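Local coordinates for protein hydrazine synthase subunit gamma (Candidatus Kuenenia stuttgartiensis, PDB 5C2V) that serves as the diheme gamma subunit of hydrazine synthase, catalysing the three-electron reduction of nitric oxide to hydroxylamine, the first half-reaction of hydrazine formation, at residues 106-111 and 116-121; 13-18 and 46-51; 160-163 and 167-170. All coordinates share one frame; numbering follows the deposited sequence.

Contact 1: residues 106-111 and 116-121; sequences EGFTGH and VGATSS
His111 lays the face of its imidazole against the backbone of Gly117: the glycine CA lies 3.3 Å from the ring centroid and only 7° off the ring normal, a centred CH-pi contact. CG of His111 stands anti to its own carbonyl carbon (chi1 -80°), which turns the ring across the glycine, whose backbone comes right up to the imidazole face.

The second CH-pi contact is less centred. CB of Ala118 sits over one face of the Phe108 ring, displaced toward the rim, with 3.7 Å from Ala118 CB to Phe108 CD1. The same methyl also meets the main chain, at 3.5 Å from Gly107 C.

Across the backbones, Ala118 N donates to Glu106 O over 2.7 Å at an N-H...O angle of 164°. A water adds a bridge, accepting from Glu106 N (3.2 Å) and donating to Val116 O (3.0 Å). Glu106 lies beside the calcium ligand Glu83, and Val116 near a heme c, which places this loop pairing close to both sites.

The Glu106 chain extends beyond CG and brings OE1 to NE2 of His111, but the modelled separation is too short to trust and the bond is doubtful; its OE2 forms a salt bridge with Lys89. His111 ND1 is hydrogen-bonded to Asp113. That bond, and probably Glu106 at NE2, would limit rotation of the ring over Gly117, and the nearby carboxylates may polarise the imidazole, while the direct backbone bond and the water tie the two main chains together beside it.

Contact 2: residues 13-18 and 46-51; sequences ATWEPL and GQFQFN
Phe48 carries its side of this contact alone, meeting Trp15 at its base and Pro17 along its ring. Its CB lies 3.7 Å from Trp15 CH2, at the edge of the indole and near the indole plane, so the tryptophan arrives with its rim and not with a face. CG is shared: Trp15 CH2 and Pro17 CB each lie 4.2 Å from Phe48 CG. With CG anti to the backbone N (chi1 176°), the phenyl ring is carried off the helix to the proline. CD2 meets Pro17 CB at 3.5 Å, and CE2 of Phe48 spans two proline carbons, 3.6 Å from Pro17 CB and 3.8 Å from Pro17 CG. At the tip, CZ of Phe48 keeps 4.1 Å from Pro17 CG. The proline carbons come in obliquely, so this is aliphatic packing without a ring stack.

An N-terminal arm, residues 13-18, lies in extended conformation against helix 43-51. Phe50 of this helix touches Cys63, which binds the first heme covalently, consistent with a place in the alpha-helical lobe that holds that heme; Phe48 is about 12 Å from the heme, too far to be one of its contacts. The two segments share no hydrogen bond, and the nearest pair of CA atoms, Pro17 and Phe48, stays 7.2 Å apart, so side chains alone span the gap. Within the arm, Pro17 N lies over one face of the Trp15 indole, toward its rim.

The beta subunit also covers this contact. Its Phe340 meets the Phe48 ring edge-to-face, and Leu320 of that subunit packs on it as well. In the same chain Arg44 makes a cation-pi contact with Trp15, while Leu18 reaches Met142 and Arg143 on helix 141-152.

Contact 3: residues 160-163 and 167-170; sequences PFRN and SLTE
The backbones come closest at Arg162 and Leu168, with CA atoms 5.2 Å apart, and Asn163 N donates to Ser167 O over 3.2 Å; with an N-H...O angle of 127° this is a weak bond, and neither segment is a regular strand.

The aliphatic part of the contact is Arg162 against Leu168. The two side chains run side by side in the same direction, with 3.6 Å from Arg162 CD to Leu168 CD1. The arginine chain bends at chi2 and chi3, bringing its guanidinium round until the same leucine methyl lies over one of its faces.

Asn163 supplies the polar part. Its ND2 points at Ser167 OG in a nearly straight but long bond, 3.5 Å at 162°, again weak. Leu168 O is nearer to this ND2, at 2.7 Å, yet the angle is too poor for a hydrogen bond. On the other branch, Asn163 OD1 rests 3.7 Å from Thr169 CG2, so the amide is flanked by a carbonyl and a methyl.

Thr169 takes the N-cap position of helix 170-179, its OG1 accepting from Gln172 N. Phe161 O receives Gln172 NE2 from the same helix, and Leu168 packs on Lys173 and Gln176, so the connection from helix 141-152 doubles back on itself at the start of helix 170-179.

In the fold
Contact 1 is the buried one, contact 2 is partly buried, and contact 3 lies at the surface. Contacts 1 and 3 are local, each pairing two parts of one loop, whereas 13-18 with 46-51 brings together an arm and a helix 28 residues apart in sequence. Their chemistry follows: contact 1 combines a nearly straight backbone bond, a bridging water and ring-face contacts, in a region near heme and calcium; contact 2 is wholly apolar between its segments and adjoins the beta subunit; contact 3 combines weak bonds with arginine-leucine packing just before a helix. Contacts 1 and 3 lie on opposite sides of the chain's centre, their centres 36 Å apart, and none of the three touches another.

Contact 1: residues 106-111 and 116-121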
ATOM      1  N   GLU C 106      54.172  -3.498 -16.452  1.00 52.65           N
ATOM      2  CA  GLU C 106      54.428  -2.715 -17.655  1.00 62.06           C
ATOM      3  C   GLU C 106      55.690  -1.878 -17.487  1.00 56.67           C
ATOM      4  O   GLU C 106      55.907  -1.270 -16.439  1.00 53.40           O
ATOM      5  CB  GLU C 106      53.230  -1.820 -17.972  1.00 65.24           C
ATOM      6  CG  GLU C 106      51.916  -2.576 -18.081  1.00 75.63           C
ATOM      7  CD  GLU C 106      50.760  -1.688 -18.493  1.00 64.62           C
ATOM      8  OE1 GLU C 106      50.960  -0.460 -18.598  1.00 70.04           O
ATOM      9  OE2 GLU C 106      49.652  -2.218 -18.715  1.00 55.09           O
ATOM     10  N   GLY C 107      56.523  -1.857 -18.521  1.00 64.32           N
ATOM     11  CA  GLY C 107      57.812  -1.196 -18.446  1.00 67.77           C
ATOM     12  C   GLY C 107      57.819   0.222 -18.982  1.00 60.55           C
ATOM     13  O   GLY C 107      56.792   0.900 -18.992  1.00 59.47           O
ATOM     14  N   PHE C 108      58.989   0.666 -19.431  1.00 53.07           N
ATOM     15  CA  PHE C 108      59.172   2.032 -19.906  1.00 58.89           C
ATOM     16  C   PHE C 108      58.393   2.317 -21.185  1.00 50.45           C
ATOM     17  O   PHE C 108      57.968   3.449 -21.417  1.00 49.50           O
ATOM     18  CB  PHE C 108      60.657   2.322 -20.136  1.00 49.94           C
ATOM     19  CG  PHE C 108      61.471   2.350 -18.875  1.00 52.27           C
ATOM     20  CD1 PHE C 108      61.558   3.507 -18.118  1.00 41.14           C
ATOM     21  CD2 PHE C 108      62.151   1.222 -18.448  1.00 51.48           C
ATOM     22  CE1 PHE C 108      62.306   3.538 -16.957  1.00 48.38           C
ATOM     23  CE2 PHE C 108      62.901   1.246 -17.288  1.00 51.55           C
ATOM     24  CZ  PHE C 108      62.979   2.407 -16.542  1.00 48.61           C
ATOM     25  N   THR C 109      58.215   1.292 -22.012  1.00 49.13           N
ATOM     26  CA  THR C 109      57.507   1.459 -23.275  1.00 58.37           C
ATOM     27  C   THR C 109      56.059   1.870 -23.028  1.00 60.81           C
ATOM     28  O   THR C 109      55.321   1.186 -22.317  1.00 66.89           O
ATOM     29  CB  THR C 109      57.539   0.170 -24.118  1.00 64.14           C
ATOM     30  OG1 THR C 109      58.893  -0.282 -24.257  1.00 57.54           O
ATOM     31  CG2 THR C 109      56.946   0.415 -25.497  1.00 67.50           C
ATOM     32  N   GLY C 110      55.659   2.990 -23.621  1.00 61.41           N
ATOM     33  CA  GLY C 110      54.312   3.505 -23.461  1.00 35.05           C
ATOM     34  C   GLY C 110      54.048   4.159 -22.116  1.00 50.19           C
ATOM     35  O   GLY C 110      52.909   4.510 -21.810  1.00 83.39           O
ATOM     36  N   HIS C 111      55.094   4.330 -21.312  1.00 48.28           N
ATOM     37  CA  HIS C 111      54.935   4.902 -19.975  1.00 55.54           C
ATOM     38  C   HIS C 111      55.940   6.006 -19.652  1.00 44.72           C
ATOM     39  O   HIS C 111      56.901   5.777 -18.916  1.00 65.71           O
ATOM     40  CB  HIS C 111      55.040   3.803 -18.916  1.00 59.64           C
ATOM     41  CG  HIS C 111      53.787   3.001 -18.750  1.00 71.79           C
ATOM     42  ND1 HIS C 111      52.701   3.460 -18.033  1.00 56.89           N
ATOM     43  CD2 HIS C 111      53.450   1.769 -19.194  1.00 68.25           C
ATOM     44  CE1 HIS C 111      51.748   2.547 -18.051  1.00 61.26           C
ATOM     45  NE2 HIS C 111      52.176   1.510 -18.748  1.00 53.42           N
ATOM     46  N   VAL C 116      52.248   4.339 -13.278  1.00 47.60           N
ATOM     47  CA  VAL C 116      51.551   3.075 -13.484  1.00 56.26           C
ATOM     48  C   VAL C 116      52.500   2.012 -14.031  1.00 49.61           C
ATOM     49  O   VAL C 116      52.661   0.948 -13.435  1.00 62.02           O
ATOM     50  CB  VAL C 116      50.363   3.240 -14.450  1.00 63.32           C
ATOM     51  CG1 VAL C 116      49.623   1.921 -14.614  1.00 53.69           C
ATOM     52  CG2 VAL C 116      49.424   4.327 -13.952  1.00 44.25           C
ATOM     53  N   GLY C 117      53.126   2.304 -15.167  1.00 61.28           N
ATOM     54  CA  GLY C 117      54.175   1.450 -15.695  1.00 55.34           C
ATOM     55  C   GLY C 117      55.539   2.024 -15.371  1.00 58.64           C
ATOM     56  O   GLY C 117      55.658   3.226 -15.137  1.00 58.10           O
ATOM     57  N   ALA C 118      56.564   1.172 -15.391  1.00 59.27           N
ATOM     58  CA  ALA C 118      57.940   1.580 -15.093  1.00 53.40           C
ATOM     59  C   ALA C 118      58.012   2.453 -13.845  1.00 52.45           C
ATOM     60  O   ALA C 118      58.653   3.506 -13.851  1.00 55.51           O
ATOM     61  CB  ALA C 118      58.546   2.309 -16.283  1.00 54.69           C
ATOM     62  N   THR C 119      57.341   2.018 -12.784  1.00 62.83           N
ATOM     63  CA  THR C 119      57.214   2.818 -11.573  1.00 69.06           C
ATOM     64  C   THR C 119      58.579   3.078 -10.942  1.00 57.76           C
ATOM     65  O   THR C 119      59.330   2.146 -10.656  1.00 61.78           O
ATOM     66  CB  THR C 119      56.295   2.133 -10.546  1.00 66.62           C
ATOM     67  OG1 THR C 119      55.105   1.674 -11.201  1.00 48.01           O
ATOM     68  CG2 THR C 119      55.914   3.102  -9.446  1.00 52.07           C
ATOM     69  N   SER C 120      58.887   4.352 -10.723  1.00 56.84           N
ATOM     70  CA  SER C 120      60.214   4.760 -10.272  1.00 56.40           C
ATOM     71  C   SER C 120      60.467   4.420  -8.807  1.00 58.06           C
ATOM     72  O   SER C 120      61.598   4.131  -8.418  1.00 65.89           O
ATOM     73  CB  SER C 120      60.409   6.262 -10.496  1.00 59.07           C
ATOM     74  OG  SER C 120      59.460   7.017  -9.763  1.00 42.02           O
ATOM     75  N   SER C 121      59.414   4.457  -7.996  1.00 57.81           N
ATOM     76  CA  SER C 121      59.546   4.174  -6.572  1.00 57.65           C
ATOM     77  C   SER C 121      58.423   3.282  -6.062  1.00 65.94           C
ATOM     78  O   SER C 121      57.334   3.251  -6.632  1.00 65.11           O
ATOM     79  CB  SER C 121      59.574   5.474  -5.768  1.00 60.07           C
ATOM     80  OG  SER C 121      58.363   6.193  -5.922  1.00 49.01           O
TER
HETATM   81  O   HOH W   1      52.087  -1.691 -14.800  1.00 47.01           O

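Contact 2: residues 13-18 and 46-51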
ATOM      1  N   ALA C  13      56.426  -7.125  25.281  1.00 65.47           N
ATOM      2  CA  ALA C  13      56.447  -5.689  25.526  1.00 66.80           C
ATOM      3  C   ALA C  13      55.316  -4.988  24.782  1.00 60.65           C
ATOM      4  O   ALA C  13      54.834  -5.477  23.759  1.00 55.38           O
ATOM      5  CB  ALA C  13      57.790  -5.103  25.126  1.00 58.45           C
ATOM      6  N   THR C  14      54.894  -3.841  25.305  1.00 56.08           N
ATOM      7  CA  THR C  14      53.826  -3.060  24.692  1.00 55.65           C
ATOM      8  C   THR C  14      54.277  -2.433  23.376  1.00 55.71           C
ATOM      9  O   THR C  14      55.393  -1.925  23.272  1.00 70.88           O
ATOM     10  CB  THR C  14      53.332  -1.946  25.634  1.00 60.26           C
ATOM     11  OG1 THR C  14      54.439  -1.118  26.016  1.00 51.65           O
ATOM     12  CG2 THR C  14      52.699  -2.542  26.882  1.00 38.23           C
ATOM     13  N   TRP C  15      53.405  -2.477  22.374  1.00 68.88           N
ATOM     14  CA  TRP C  15      53.702  -1.887  21.074  1.00 64.14           C
ATOM     15  C   TRP C  15      52.483  -1.180  20.490  1.00 68.40           C
ATOM     16  O   TRP C  15      51.401  -1.760  20.400  1.00 66.52           O
ATOM     17  CB  TRP C  15      54.202  -2.961  20.105  1.00 66.10           C
ATOM     18  CG  TRP C  15      54.657  -2.423  18.781  1.00 69.12           C
ATOM     19  CD1 TRP C  15      55.910  -1.989  18.460  1.00 61.79           C
ATOM     20  CD2 TRP C  15      53.865  -2.271  17.596  1.00 66.37           C
ATOM     21  NE1 TRP C  15      55.947  -1.574  17.151  1.00 58.69           N
ATOM     22  CE2 TRP C  15      54.706  -1.737  16.599  1.00 65.78           C
ATOM     23  CE3 TRP C  15      52.529  -2.535  17.282  1.00 69.75           C
ATOM     24  CZ2 TRP C  15      54.252  -1.461  15.311  1.00 67.93           C
ATOM     25  CZ3 TRP C  15      52.080  -2.259  16.003  1.00 62.18           C
ATOM     26  CH2 TRP C  15      52.940  -1.728  15.033  1.00 61.19           C
ATOM     27  N   GLU C  16      52.665   0.076  20.093  1.00 64.42           N
ATOM     28  CA  GLU C  16      51.599   0.843  19.457  1.00 57.07           C
ATOM     29  C   GLU C  16      52.025   1.301  18.065  1.00 60.78           C
ATOM     30  O   GLU C  16      53.198   1.599  17.839  1.00 67.96           O
ATOM     31  CB  GLU C  16      51.210   2.048  20.317  1.00 46.49           C
ATOM     32  CG  GLU C  16      50.571   1.683  21.648  1.00 58.16           C
ATOM     33  CD  GLU C  16      50.076   2.896  22.410  1.00 77.92           C
ATOM     34  OE1 GLU C  16      49.714   2.748  23.597  1.00 59.47           O
ATOM     35  OE2 GLU C  16      50.045   3.998  21.822  1.00 75.29           O
ATOM     36  N   PRO C  17      51.071   1.352  17.124  1.00 64.31           N
ATOM     37  CA  PRO C  17      51.363   1.744  15.741  1.00 46.73           C
ATOM     38  C   PRO C  17      51.498   3.253  15.564  1.00 53.09           C
ATOM     39  O   PRO C  17      51.350   4.006  16.526  1.00 51.87           O
ATOM     40  CB  PRO C  17      50.153   1.218  14.972  1.00 50.36           C
ATOM     41  CG  PRO C  17      49.043   1.281  15.961  1.00 65.21           C
ATOM     42  CD  PRO C  17      49.661   0.956  17.296  1.00 68.38           C
ATOM     43  N   LEU C  18      51.775   3.681  14.336  1.00 41.96           N
ATOM     44  CA  LEU C  18      51.904   5.099  14.023  1.00 42.59           C
ATOM     45  C   LEU C  18      50.537   5.772  13.996  1.00 55.59           C
ATOM     46  O   LEU C  18      49.537   5.149  13.644  1.00 49.30           O
ATOM     47  CB  LEU C  18      52.613   5.293  12.681  1.00 58.03           C
ATOM     48  CG  LEU C  18      54.020   4.706  12.554  1.00 64.17           C
ATOM     49  CD1 LEU C  18      54.539   4.861  11.134  1.00 52.96           C
ATOM     50  CD2 LEU C  18      54.968   5.357  13.548  1.00 46.26           C
ATOM     51  N   GLY C  46      55.328  -0.628   9.317  1.00 48.05           N
ATOM     52  CA  GLY C  46      55.001  -0.922   7.937  1.00 49.96           C
ATOM     53  C   GLY C  46      54.283  -2.249   7.802  1.00 58.56           C
ATOM     54  O   GLY C  46      53.367  -2.382   6.991  1.00 57.07           O
ATOM     55  N   GLN C  47      54.698  -3.233   8.597  1.00 48.97           N
ATOM     56  CA  GLN C  47      54.029  -4.530   8.596  1.00 48.23           C
ATOM     57  C   GLN C  47      52.588  -4.385   9.084  1.00 57.84           C
ATOM     58  O   GLN C  47      51.675  -5.027   8.555  1.00 49.68           O
ATOM     59  CB  GLN C  47      54.784  -5.538   9.466  1.00 42.37           C
ATOM     60  CG  GLN C  47      54.272  -6.966   9.333  1.00 36.73           C
ATOM     61  CD  GLN C  47      54.985  -7.937  10.254  1.00 38.52           C
ATOM     62  OE1 GLN C  47      55.465  -7.559  11.323  1.00 40.42           O
ATOM     63  NE2 GLN C  47      55.058  -9.197   9.841  1.00 29.92           N
ATOM     64  N   PHE C  48      52.388  -3.535  10.088  1.00 51.85           N
ATOM     65  CA  PHE C  48      51.045  -3.281  10.601  1.00 62.07           C
ATOM     66  C   PHE C  48      50.167  -2.625   9.545  1.00 63.07           C
ATOM     67  O   PHE C  48      49.055  -3.083   9.286  1.00 64.22           O
ATOM     68  CB  PHE C  48      51.089  -2.405  11.853  1.00 57.60           C
ATOM     69  CG  PHE C  48      49.728  -2.026  12.368  1.00 54.52           C
ATOM     70  CD1 PHE C  48      48.935  -2.957  13.020  1.00 53.80           C
ATOM     71  CD2 PHE C  48      49.238  -0.743  12.191  1.00 58.33           C
ATOM     72  CE1 PHE C  48      47.680  -2.614  13.489  1.00 53.55           C
ATOM     73  CE2 PHE C  48      47.984  -0.393  12.660  1.00 52.42           C
ATOM     74  CZ  PHE C  48      47.205  -1.330  13.311  1.00 53.34           C
ATOM     75  N   GLN C  49      50.672  -1.553   8.940  1.00 49.75           N
ATOM     76  CA  GLN C  49      49.944  -0.855   7.882  1.00 50.59           C
ATOM     77  C   GLN C  49      49.654  -1.799   6.716  1.00 39.73           C
ATOM     78  O   GLN C  49      48.660  -1.646   6.007  1.00 53.61           O
ATOM     79  CB  GLN C  49      50.737   0.362   7.398  1.00 45.40           C
ATOM     80  CG  GLN C  49      50.025   1.205   6.351  1.00 45.66           C
ATOM     81  CD  GLN C  49      48.746   1.832   6.873  1.00 53.99           C
ATOM     82  OE1 GLN C  49      48.772   2.894   7.497  1.00 51.36           O
ATOM     83  NE2 GLN C  49      47.617   1.181   6.616  1.00 45.35           N
ATOM     84  N   PHE C  50      50.531  -2.780   6.538  1.00 47.19           N
ATOM     85  CA  PHE C  50      50.376  -3.786   5.496  1.00 51.99           C
ATOM     86  C   PHE C  50      49.236  -4.752   5.823  1.00 51.41           C
ATOM     87  O   PHE C  50      48.454  -5.118   4.945  1.00 44.00           O
ATOM     88  CB  PHE C  50      51.691  -4.549   5.308  1.00 37.74           C
ATOM     89  CG  PHE C  50      51.639  -5.614   4.248  1.00 21.05           C
ATOM     90  CD1 PHE C  50      51.819  -5.292   2.913  1.00 21.78           C
ATOM     91  CD2 PHE C  50      51.431  -6.941   4.589  1.00 29.26           C
ATOM     92  CE1 PHE C  50      51.776  -6.270   1.935  1.00 23.90           C
ATOM     93  CE2 PHE C  50      51.387  -7.923   3.617  1.00 30.24           C
ATOM     94  CZ  PHE C  50      51.561  -7.588   2.289  1.00 38.67           C
ATOM     95  N   ASN C  51      49.148  -5.168   7.083  1.00 42.13           N
ATOM     96  CA  ASN C  51      48.141  -6.149   7.486  1.00 48.43           C
ATOM     97  C   ASN C  51      46.829  -5.569   8.025  1.00 65.07           C
ATOM     98  O   ASN C  51      45.867  -6.308   8.235  1.00 63.41           O
ATOM     99  CB  ASN C  51      48.736  -7.094   8.533  1.00 42.19           C
ATOM    100  CG  ASN C  51      49.800  -8.005   7.955  1.00 53.41           C
ATOM    101  OD1 ASN C  51      49.522  -9.145   7.579  1.00 43.35           O
ATOM    102  ND2 ASN C  51      51.029  -7.506   7.876  1.00 57.42           N
TER

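Contact 3: residues 160-163 and 167-170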
ATOM      1  N   PRO C 160      62.794 -24.846  -1.899  1.00 67.45           N
ATOM      2  CA  PRO C 160      62.686 -26.084  -1.113  1.00 67.62           C
ATOM      3  C   PRO C 160      63.079 -27.348  -1.878  1.00 61.15           C
ATOM      4  O   PRO C 160      63.305 -28.392  -1.267  1.00 67.46           O
ATOM      5  CB  PRO C 160      61.202 -26.129  -0.748  1.00 72.70           C
ATOM      6  CG  PRO C 160      60.530 -25.406  -1.857  1.00 54.86           C
ATOM      7  CD  PRO C 160      61.468 -24.295  -2.230  1.00 64.32           C
ATOM      8  N   PHE C 161      63.158 -27.243  -3.200  1.00 61.54           N
ATOM      9  CA  PHE C 161      63.226 -28.410  -4.077  1.00 75.75           C
ATOM     10  C   PHE C 161      64.647 -28.914  -4.327  1.00 77.10           C
ATOM     11  O   PHE C 161      64.867 -29.770  -5.184  1.00 61.89           O
ATOM     12  CB  PHE C 161      62.531 -28.101  -5.404  1.00 56.98           C
ATOM     13  CG  PHE C 161      61.042 -27.955  -5.275  1.00 78.01           C
ATOM     14  CD1 PHE C 161      60.231 -29.074  -5.190  1.00 82.80           C
ATOM     15  CD2 PHE C 161      60.455 -26.702  -5.220  1.00 79.51           C
ATOM     16  CE1 PHE C 161      58.861 -28.949  -5.063  1.00 77.65           C
ATOM     17  CE2 PHE C 161      59.085 -26.570  -5.093  1.00 73.59           C
ATOM     18  CZ  PHE C 161      58.288 -27.695  -5.015  1.00 82.05           C
ATOM     19  N   ARG C 162      65.606 -28.379  -3.581  1.00 73.65           N
ATOM     20  CA  ARG C 162      67.003 -28.765  -3.739  1.00 81.20           C
ATOM     21  C   ARG C 162      67.468 -29.572  -2.531  1.00 89.18           C
ATOM     22  O   ARG C 162      66.878 -29.485  -1.453  1.00 82.24           O
ATOM     23  CB  ARG C 162      67.890 -27.532  -3.921  1.00 69.22           C
ATOM     24  CG  ARG C 162      67.397 -26.565  -4.985  1.00 77.21           C
ATOM     25  CD  ARG C 162      68.556 -25.855  -5.665  1.00 58.39           C
ATOM     26  NE  ARG C 162      69.222 -24.900  -4.783  1.00 64.21           N
ATOM     27  CZ  ARG C 162      69.540 -23.658  -5.134  1.00 68.92           C
ATOM     28  NH1 ARG C 162      69.254 -23.219  -6.352  1.00 48.74           N
ATOM     29  NH2 ARG C 162      70.147 -22.856  -4.270  1.00 78.31           N
ATOM     30  N   ASN C 163      68.513 -30.371  -2.729  1.00 85.97           N
ATOM     31  CA  ASN C 163      69.005 -31.299  -1.712  1.00 62.13           C
ATOM     32  C   ASN C 163      69.306 -30.629  -0.376  1.00 58.32           C
ATOM     33  O   ASN C 163      69.708 -29.467  -0.330  1.00 66.97           O
ATOM     34  CB  ASN C 163      70.272 -32.006  -2.205  1.00 71.58           C
ATOM     35  CG  ASN C 163      70.015 -32.915  -3.391  1.00 75.49           C
ATOM     36  OD1 ASN C 163      69.003 -33.613  -3.447  1.00 66.12           O
ATOM     37  ND2 ASN C 163      70.938 -32.912  -4.346  1.00 83.58           N
ATOM     38  N   SER C 167      73.158 -28.818  -2.441  1.00 77.14           N
ATOM     39  CA  SER C 167      73.447 -28.954  -3.862  1.00 84.22           C
ATOM     40  C   SER C 167      72.169 -29.092  -4.676  1.00 85.99           C
ATOM     41  O   SER C 167      71.068 -29.128  -4.125  1.00 88.48           O
ATOM     42  CB  SER C 167      74.353 -30.163  -4.107  1.00 82.80           C
ATOM     43  OG  SER C 167      73.879 -31.303  -3.410  1.00 69.89           O
ATOM     44  N   LEU C 168      72.320 -29.179  -5.990  1.00 79.95           N
ATOM     45  CA  LEU C 168      71.172 -29.363  -6.863  1.00 84.34           C
ATOM     46  C   LEU C 168      70.933 -30.852  -7.071  1.00 83.75           C
ATOM     47  O   LEU C 168      71.716 -31.681  -6.605  1.00 88.23           O
ATOM     48  CB  LEU C 168      71.389 -28.662  -8.207  1.00 76.80           C
ATOM     49  CG  LEU C 168      71.018 -27.179  -8.337  1.00 81.62           C
ATOM     50  CD1 LEU C 168      71.748 -26.317  -7.319  1.00 72.96           C
ATOM     51  CD2 LEU C 168      71.293 -26.677  -9.751  1.00 73.08           C
ATOM     52  N   THR C 169      69.861 -31.187  -7.778  1.00 85.35           N
ATOM     53  CA  THR C 169      69.633 -32.566  -8.182  1.00 75.27           C
ATOM     54  C   THR C 169      70.118 -32.710  -9.625  1.00 73.19           C
ATOM     55  O   THR C 169      70.493 -31.718 -10.245  1.00 70.78           O
ATOM     56  CB  THR C 169      68.145 -32.952  -8.054  1.00 75.26           C
ATOM     57  OG1 THR C 169      67.392 -32.280  -9.066  1.00 56.93           O
ATOM     58  CG2 THR C 169      67.607 -32.557  -6.680  1.00 58.69           C
ATOM     59  N   GLU C 170      70.088 -33.930 -10.166  1.00 76.06           N
ATOM     60  CA  GLU C 170      70.576 -34.169 -11.531  1.00 87.05           C
ATOM     61  C   GLU C 170      69.524 -33.847 -12.585  1.00 79.40           C
ATOM     62  O   GLU C 170      69.839 -33.690 -13.771  1.00 89.32           O
ATOM     63  CB  GLU C 170      71.059 -35.611 -11.700  1.00 88.44           C
ATOM     64  CG  GLU C 170      70.575 -36.637 -10.681  1.00 89.62           C
ATOM     65  CD  GLU C 170      71.536 -37.814 -10.594  1.00 95.19           C
ATOM     66  OE1 GLU C 170      71.789 -38.448 -11.641  1.00 93.37           O
ATOM     67  OE2 GLU C 170      72.062 -38.081  -9.491  1.00109.31           O
TER